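Local structure of iodotyrosine deiodinase (Thermotoga neapolitana, 6Q1B) at the flavin mononucleotide and 3-fluorotyrosine site and the interface of chains A and B. The protein catalyses the FMN-dependent reductive dehalogenation of halotyrosines such as 3-iodo-L-tyrosine and 3,5-diiodo-L-tyrosine. Coordinates in Å, arbitrary orientation; residue numbers count along the deposited sequence, not the author numbering. Chains: chain A/B, iodotyrosine deiodinase.

Contact 1 is the active site, where flavin and 3-fluorotyrosine are held by both subunits. Contact 2 is a patch of the dimer interface next to it. The centres of their C-alpha atoms are about 10 Å apart. They share A:Trp82, on helix 77-85 of chain A, and B:Met41, in the 3-10 helix 40-42 of chain B. The same two residues therefore line the amino acid pocket and join the subunits, so dimer formation is likely to be needed to complete the pocket. The homodimer is two-fold symmetric, so the arrangement recurs with the chains exchanged.

Contact 1: the flavin mononucleotide and 3-fluorotyrosine site. Residues chain A 12-13, 15, 68, 72, 82-83, 88, 92, 136-139, 173-174, 176; chain B 38-42, 112, 115-116. With FMN (flavin mononucleotide), chain C; YOF (3-fluorotyrosine), chain D.
This is the dehalogenase active site, built by both subunits of a nitroreductase-family fold. Floor, walls and lid leave no broad edge open: protein hides 522 of 525 Å² of FMN and 242 of 245 Å² of YOF. A:Val136 and A:Pro137 form the floor, with A:Pro137 CG 3.8 Å from FMN C9. The YOF ring lies over the opposite flavin face. A:Leu83 and the edge of A:Trp82 roof it, the indole edge-to-face at 73°. A:Phe88 walls the side, CE2 3.8 Å from YOF CE2. B:Met41 O lies over the indole face, toward the rim, and B:Met41 N comes within 2.8 Å of YOF OH. B:Gly40 CA, 3.4 Å from YOF F, walls the fluorine side with the poorly ordered B:Tyr112.

At the pyrimidine edge, A:Arg15 grips side-on in its guanidinium plane, NE to FMN O2 and NH2 to N1. A:Thr13 CG2 over its centre and A:Phe88 CZ toward the opposite rim fix the plane's rotation. A:Thr139 N and OG1 hold FMN O4. A:Arg176 NH1 bonds FMN O3P at 2.7 Å.

The amino acid end of YOF docks on the pyrimidine edge. YOF OXT accepts from FMN N3 at 2.6 Å, and the amine reaches FMN O4. A:Lys92 NZ forms a salt bridge to YOF O at 2.6 Å, where A:Tyr72 OH also donates. The ribityl O2' bonds the phenol OH. A:Glu68 OE2 takes YOF N on its syn lone pair at 2.7 Å; A:Tyr138 OH occupies the anti one.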
# COMPACT_ATOMS: atom_id res chain seq x y z
N LYS A 12 12.50 -6.67 6.28
CA LYS A 12 12.78 -7.46 5.13
C LYS A 12 11.89 -8.66 5.12
O LYS A 12 11.21 -8.98 6.08
CB LYS A 12 14.22 -7.92 5.13
CG LYS A 12 14.58 -8.80 6.29
CD LYS A 12 16.02 -9.21 6.19
CE LYS A 12 16.45 -10.19 7.28
NZ LYS A 12 16.54 -9.56 8.62
N THR A 13 11.91 -9.35 4.00
CA THR A 13 11.12 -10.54 3.85
C THR A 13 11.53 -11.55 4.85
O THR A 13 12.72 -11.78 5.09
CB THR A 13 11.27 -11.17 2.47
OG1 THR A 13 11.34 -10.17 1.47
CG2 THR A 13 10.11 -12.05 2.18
N ARG A 15 10.78 -15.52 5.14
CA ARG A 15 10.20 -16.72 4.59
C ARG A 15 10.53 -17.92 5.44
O ARG A 15 10.13 -19.05 5.12
CB ARG A 15 10.70 -16.96 3.18
CG ARG A 15 10.28 -15.87 2.25
CD ARG A 15 10.68 -16.16 0.84
NE ARG A 15 10.29 -15.11 -0.08
CZ ARG A 15 11.05 -14.05 -0.39
NH1 ARG A 15 12.24 -13.88 0.15
NH2 ARG A 15 10.60 -13.16 -1.24
N GLU A 68 1.82 -22.31 -8.06
CA GLU A 68 3.20 -21.89 -8.27
C GLU A 68 3.92 -22.82 -9.20
O GLU A 68 4.64 -22.39 -10.08
CB GLU A 68 3.98 -21.84 -6.96
CG GLU A 68 3.51 -20.76 -6.02
CD GLU A 68 3.74 -19.37 -6.54
OE1 GLU A 68 4.16 -19.18 -7.71
OE2 GLU A 68 3.47 -18.44 -5.75
N TYR A 72 5.82 -21.63 -12.38
CA TYR A 72 7.27 -21.79 -12.59
C TYR A 72 7.57 -22.48 -13.88
O TYR A 72 8.63 -22.26 -14.47
CB TYR A 72 7.88 -22.53 -11.42
CG TYR A 72 8.27 -21.56 -10.35
CD1 TYR A 72 7.34 -21.11 -9.40
CD2 TYR A 72 9.54 -20.99 -10.33
CE1 TYR A 72 7.70 -20.20 -8.46
CE2 TYR A 72 9.89 -20.08 -9.41
CZ TYR A 72 8.98 -19.67 -8.48
OH TYR A 72 9.35 -18.75 -7.55
N TRP A 82 14.70 -13.31 -12.34
CA TRP A 82 14.89 -12.91 -10.97
C TRP A 82 14.68 -14.11 -10.05
O TRP A 82 15.45 -14.34 -9.13
CB TRP A 82 13.93 -11.80 -10.63
CG TRP A 82 14.11 -11.21 -9.29
CD1 TRP A 82 14.96 -10.22 -8.94
CD2 TRP A 82 13.40 -11.57 -8.10
NE1 TRP A 82 14.85 -9.94 -7.61
CE2 TRP A 82 13.89 -10.74 -7.07
CE3 TRP A 82 12.41 -12.51 -7.81
CZ2 TRP A 82 13.42 -10.82 -5.78
CZ3 TRP A 82 11.93 -12.57 -6.52
CH2 TRP A 82 12.45 -11.74 -5.52
N LEU A 83 13.59 -14.84 -10.28
CA LEU A 83 13.30 -16.00 -9.47
C LEU A 83 14.38 -17.03 -9.59
O LEU A 83 14.79 -17.62 -8.60
CB LEU A 83 11.97 -16.63 -9.86
CG LEU A 83 10.77 -15.75 -9.59
CD1 LEU A 83 9.55 -16.40 -10.25
CD2 LEU A 83 10.58 -15.58 -8.10
N PHE A 88 14.41 -19.26 -6.23
CA PHE A 88 13.04 -19.50 -5.83
C PHE A 88 12.51 -20.76 -6.47
O PHE A 88 12.90 -21.13 -7.57
CB PHE A 88 12.14 -18.34 -6.24
CG PHE A 88 12.20 -17.17 -5.33
CD1 PHE A 88 13.33 -16.39 -5.26
CD2 PHE A 88 11.12 -16.84 -4.56
CE1 PHE A 88 13.37 -15.30 -4.42
CE2 PHE A 88 11.17 -15.76 -3.73
CZ PHE A 88 12.29 -15.00 -3.66
N LYS A 92 6.41 -23.80 -1.10
CA LYS A 92 6.15 -22.69 -0.18
C LYS A 92 5.96 -23.21 1.22
O LYS A 92 4.88 -23.14 1.78
CB LYS A 92 4.92 -21.92 -0.62
CG LYS A 92 5.00 -21.39 -2.02
CD LYS A 92 6.19 -20.42 -2.21
CE LYS A 92 6.52 -20.21 -3.65
NZ LYS A 92 7.86 -19.58 -3.82
N VAL A 136 5.86 -12.06 4.65
CA VAL A 136 6.16 -11.95 3.25
C VAL A 136 4.82 -11.75 2.59
O VAL A 136 3.87 -12.44 2.92
CB VAL A 136 6.90 -13.17 2.71
CG1 VAL A 136 6.21 -14.45 3.11
CG2 VAL A 136 7.05 -13.06 1.20
N PRO A 137 4.72 -10.78 1.69
CA PRO A 137 3.47 -10.63 0.96
C PRO A 137 3.43 -11.72 -0.07
O PRO A 137 4.03 -11.61 -1.12
CB PRO A 137 3.59 -9.24 0.34
CG PRO A 137 4.63 -8.57 1.12
CD PRO A 137 5.59 -9.63 1.48
N TYR A 138 2.77 -12.79 0.25
CA TYR A 138 2.81 -13.91 -0.64
C TYR A 138 1.61 -13.85 -1.55
O TYR A 138 0.48 -13.75 -1.10
CB TYR A 138 2.84 -15.22 0.12
CG TYR A 138 2.71 -16.34 -0.85
CD1 TYR A 138 3.67 -16.55 -1.82
CD2 TYR A 138 1.58 -17.14 -0.85
CE1 TYR A 138 3.51 -17.54 -2.75
CE2 TYR A 138 1.42 -18.12 -1.77
CZ TYR A 138 2.40 -18.33 -2.71
OH TYR A 138 2.23 -19.31 -3.64
N THR A 139 1.87 -13.94 -2.85
CA THR A 139 0.85 -13.78 -3.85
C THR A 139 0.98 -14.94 -4.81
O THR A 139 1.80 -14.90 -5.73
CB THR A 139 1.00 -12.45 -4.59
OG1 THR A 139 2.33 -12.35 -5.09
CG2 THR A 139 0.74 -11.27 -3.66
N LYS A 173 18.09 -8.79 3.53
CA LYS A 173 17.31 -7.90 2.72
C LYS A 173 17.99 -7.76 1.39
O LYS A 173 19.23 -7.71 1.34
CB LYS A 173 17.20 -6.58 3.40
CG LYS A 173 16.16 -5.72 2.78
CD LYS A 173 15.82 -4.56 3.63
CE LYS A 173 14.71 -3.83 2.96
NZ LYS A 173 14.13 -2.73 3.75
N TYR A 174 17.22 -7.72 0.32
CA TYR A 174 17.81 -7.46 -0.98
C TYR A 174 18.14 -5.99 -1.08
O TYR A 174 17.71 -5.17 -0.29
CB TYR A 174 16.85 -7.86 -2.09
CG TYR A 174 16.49 -9.31 -2.09
CD1 TYR A 174 17.33 -10.27 -1.53
CD2 TYR A 174 15.30 -9.74 -2.66
CE1 TYR A 174 16.99 -11.58 -1.55
CE2 TYR A 174 14.96 -11.05 -2.67
CZ TYR A 174 15.80 -11.97 -2.12
OH TYR A 174 15.44 -13.28 -2.15
N ARG A 176 18.41 -2.08 -2.36
CA ARG A 176 17.52 -1.11 -2.89
C ARG A 176 18.28 -0.15 -3.75
O ARG A 176 19.29 0.42 -3.33
CB ARG A 176 16.80 -0.34 -1.79
CG ARG A 176 15.90 -1.16 -0.93
CD ARG A 176 14.72 -1.63 -1.74
NE ARG A 176 13.68 -2.25 -0.94
CZ ARG A 176 13.74 -3.49 -0.47
NH1 ARG A 176 14.82 -4.24 -0.67
NH2 ARG A 176 12.71 -3.98 0.21
N PRO B 38 8.99 -3.40 0.58
CA PRO B 38 9.07 -4.55 -0.30
C PRO B 38 8.36 -4.27 -1.58
O PRO B 38 7.58 -3.31 -1.69
CB PRO B 38 8.33 -5.63 0.48
CG PRO B 38 7.37 -4.89 1.31
CD PRO B 38 8.09 -3.65 1.72
N SER B 39 8.63 -5.10 -2.56
CA SER B 39 7.93 -5.01 -3.81
C SER B 39 8.08 -6.32 -4.51
O SER B 39 8.99 -7.08 -4.22
CB SER B 39 8.47 -3.87 -4.67
OG SER B 39 9.84 -4.06 -4.96
N GLY B 40 7.16 -6.57 -5.43
CA GLY B 40 7.23 -7.77 -6.22
C GLY B 40 8.57 -7.81 -6.94
O GLY B 40 8.99 -6.85 -7.55
N MET B 41 9.21 -8.97 -6.85
CA MET B 41 10.56 -9.25 -7.35
C MET B 41 11.55 -8.13 -7.05
O MET B 41 12.55 -7.96 -7.76
CB MET B 41 10.53 -9.59 -8.84
CG MET B 41 10.21 -8.50 -9.81
SD MET B 41 10.70 -9.06 -11.46
CE MET B 41 12.45 -8.68 -11.42
N ASN B 42 11.32 -7.46 -5.92
CA ASN B 42 12.13 -6.33 -5.48
C ASN B 42 12.37 -5.34 -6.59
O ASN B 42 13.43 -4.71 -6.69
CB ASN B 42 13.46 -6.81 -4.91
CG ASN B 42 14.19 -5.72 -4.17
OD1 ASN B 42 13.58 -4.89 -3.52
ND2 ASN B 42 15.50 -5.70 -4.30
N TYR B 112 3.34 -7.15 -9.83
CA TYR B 112 2.64 -6.61 -8.69
C TYR B 112 3.07 -5.17 -8.43
O TYR B 112 3.21 -4.75 -7.28
CB TYR B 112 2.88 -7.47 -7.47
CG TYR B 112 2.70 -8.95 -7.70
CD1 TYR B 112 1.43 -9.49 -7.84
CD2 TYR B 112 3.78 -9.80 -7.79
CE1 TYR B 112 1.25 -10.84 -8.05
CE2 TYR B 112 3.61 -11.16 -8.00
CZ TYR B 112 2.34 -11.67 -8.14
OH TYR B 112 2.16 -13.03 -8.35
N GLU B 115 0.35 -3.09 -6.41
CA GLU B 115 0.32 -3.53 -5.03
C GLU B 115 1.52 -2.99 -4.33
O GLU B 115 1.45 -2.46 -3.25
CB GLU B 115 0.29 -5.04 -4.98
CG GLU B 115 -1.00 -5.53 -5.56
CD GLU B 115 -1.10 -7.03 -5.57
OE1 GLU B 115 -0.06 -7.71 -5.60
OE2 GLU B 115 -2.24 -7.54 -5.53
N SER B 116 2.66 -3.13 -4.98
CA SER B 116 3.90 -2.70 -4.38
C SER B 116 3.98 -1.21 -4.17
O SER B 116 4.46 -0.74 -3.16
CB SER B 116 5.06 -3.11 -5.26
OG SER B 116 5.14 -4.53 -5.35
N1 FMN C . 7.77 -13.01 -2.11
C2 FMN C . 7.60 -14.32 -2.38
O2 FMN C . 8.42 -15.13 -1.98
N3 FMN C . 6.52 -14.73 -3.12
C4 FMN C . 5.58 -13.85 -3.57
O4 FMN C . 4.63 -14.24 -4.24
C4A FMN C . 5.76 -12.52 -3.29
N5 FMN C . 4.85 -11.61 -3.72
C5A FMN C . 5.00 -10.30 -3.39
C6 FMN C . 4.03 -9.42 -3.81
C7 FMN C . 4.14 -8.08 -3.49
C7M FMN C . 3.09 -7.13 -3.95
C8 FMN C . 5.24 -7.66 -2.76
C8M FMN C . 5.32 -6.21 -2.38
C9 FMN C . 6.22 -8.54 -2.31
C9A FMN C . 6.09 -9.89 -2.64
N10 FMN C . 7.04 -10.81 -2.24
C10 FMN C . 6.84 -12.12 -2.54
C1' FMN C . 8.23 -10.43 -1.45
C2' FMN C . 9.26 -9.77 -2.37
O2' FMN C . 9.97 -10.78 -3.07
C3' FMN C . 10.18 -8.89 -1.54
O3' FMN C . 9.44 -7.82 -0.99
C4' FMN C . 11.37 -8.35 -2.32
O4' FMN C . 12.17 -9.47 -2.64
C5' FMN C . 12.20 -7.41 -1.46
O5' FMN C . 12.53 -8.10 -0.28
P FMN C . 13.42 -7.37 0.82
O1P FMN C . 13.79 -8.44 1.86
O2P FMN C . 12.59 -6.25 1.46
O3P FMN C . 14.63 -6.82 0.07
N YOF D . 4.72 -16.04 -6.20
CA YOF D . 5.84 -16.74 -6.73
C YOF D . 6.63 -17.26 -5.56
O YOF D . 7.73 -17.97 -5.87
OXT YOF D . 6.37 -17.05 -4.38
CB YOF D . 6.77 -15.84 -7.53
CG YOF D . 7.20 -14.59 -6.85
CD1 YOF D . 6.66 -13.37 -7.28
CD2 YOF D . 8.20 -14.59 -5.87
CE1 YOF D . 7.12 -12.19 -6.70
CE2 YOF D . 8.65 -13.41 -5.28
CZ YOF D . 8.09 -12.21 -5.69
OH YOF D . 8.52 -11.06 -5.13
F YOF D . 6.61 -10.99 -7.06
O HOH W 1 12.72 -11.10 -0.50
O HOH W 2 8.77 -17.73 -1.87

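Contact 2: the interface of chains A and B. Residues chain A 78-79, 82; chain B 41, 109-111.
Three residues from helix 77-85 of chain A, A:Arg78, A:Leu79 and A:Trp82, face B:Met41, whose backbone takes a left-handed turn (phi 43°) in the 3-10 helix 40-42, and the loop B:Ser109 to B:Pro111 just before helix 113-130. The two strips together bury 289 Å².

B:Met41 is the central side chain, although poorly ordered. Its CG sits in the crowded position between backbone N and carbonyl carbon (chi1 70°). This and an extended chi2 bring SD to 3.7 Å from A:Leu79 CA. The bend at chi3 turns the methyl CE back to A:Trp82 CB.

A:Leu79 crosses the methionine obliquely. Its CG is anti to the backbone N, which sends CD1 to 3.7 Å from B:Met41 CB. The leucine tip rests on both the methionine and the proline ring. A:Leu79 CD1 and CD2 each lie 4.1 Å from B:Pro111 CG, and the leucine and proline run past each other in opposite directions.

A:Arg78 crosses B:Met41 at about a right angle. Its CG lies 3.8 Å from B:Met41 SD, so its aliphatic part lies against the thioether. The chain then bends at chi3 (65°) and delivers the guanidinium to B:Ser109. A:Arg78 NH1 is 2.5 Å and NH2 3.0 Å from B:Ser109 OG. This is close enough to both for hydrogen bonding, though OG sits off the guanidinium plane and the arginine is poorly ordered, so the contact is probably loose.

B:Met41 CA packs on the six-membered ring of A:Trp82. An alanine in place of A:Trp82 would remove this ring face and would probably loosen B:Met41 and disturb the roof over the bound amino acid.

The patch is mainly apolar, with a loose polar contact at one end. It helps hold the homodimer together and is likely to steady the partner's B:Met41 segment against the active site of chain A.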
# COMPACT_ATOMS: atom_id res chain seq x y z
N ARG A 78 11.67 -11.15 -17.00
CA ARG A 78 12.43 -10.61 -15.91
C ARG A 78 12.10 -11.33 -14.62
O ARG A 78 12.96 -11.56 -13.81
CB ARG A 78 12.16 -9.11 -15.75
CG ARG A 78 10.77 -8.78 -15.23
CD ARG A 78 10.55 -7.29 -15.14
NE ARG A 78 10.56 -6.66 -16.45
CZ ARG A 78 10.30 -5.38 -16.66
NH1 ARG A 78 9.99 -4.59 -15.64
NH2 ARG A 78 10.33 -4.89 -17.89
N LEU A 79 10.84 -11.69 -14.45
CA LEU A 79 10.45 -12.34 -13.21
C LEU A 79 11.09 -13.72 -13.15
O LEU A 79 11.64 -14.11 -12.12
CB LEU A 79 8.93 -12.45 -13.10
CG LEU A 79 8.45 -13.12 -11.81
CD1 LEU A 79 9.02 -12.47 -10.56
CD2 LEU A 79 6.93 -13.07 -11.77
N TRP A 82 14.70 -13.31 -12.34
CA TRP A 82 14.89 -12.91 -10.97
C TRP A 82 14.68 -14.11 -10.05
O TRP A 82 15.45 -14.34 -9.13
CB TRP A 82 13.93 -11.80 -10.63
CG TRP A 82 14.11 -11.21 -9.29
CD1 TRP A 82 14.96 -10.22 -8.94
CD2 TRP A 82 13.40 -11.57 -8.10
NE1 TRP A 82 14.85 -9.94 -7.61
CE2 TRP A 82 13.89 -10.74 -7.07
CE3 TRP A 82 12.41 -12.51 -7.81
CZ2 TRP A 82 13.42 -10.82 -5.78
CZ3 TRP A 82 11.93 -12.57 -6.52
CH2 TRP A 82 12.45 -11.74 -5.52
N MET B 41 9.21 -8.97 -6.85
CA MET B 41 10.56 -9.25 -7.35
C MET B 41 11.55 -8.13 -7.05
O MET B 41 12.55 -7.96 -7.76
CB MET B 41 10.53 -9.59 -8.84
CG MET B 41 10.21 -8.50 -9.81
SD MET B 41 10.70 -9.06 -11.46
CE MET B 41 12.45 -8.68 -11.42
N SER B 109 5.34 -2.61 -16.02
CA SER B 109 5.81 -3.95 -16.32
C SER B 109 6.27 -4.72 -15.10
O SER B 109 6.48 -5.93 -15.18
CB SER B 109 6.96 -3.86 -17.31
OG SER B 109 8.07 -3.27 -16.66
N ALA B 110 6.46 -4.05 -13.98
CA ALA B 110 6.95 -4.74 -12.80
C ALA B 110 5.86 -5.64 -12.25
O ALA B 110 4.69 -5.25 -12.21
CB ALA B 110 7.42 -3.74 -11.76
N PRO B 111 6.21 -6.86 -11.83
CA PRO B 111 5.22 -7.73 -11.20
C PRO B 111 4.65 -7.09 -9.95
O PRO B 111 5.40 -6.59 -9.11
CB PRO B 111 6.02 -8.98 -10.83
CG PRO B 111 7.20 -8.96 -11.68
CD PRO B 111 7.52 -7.52 -11.92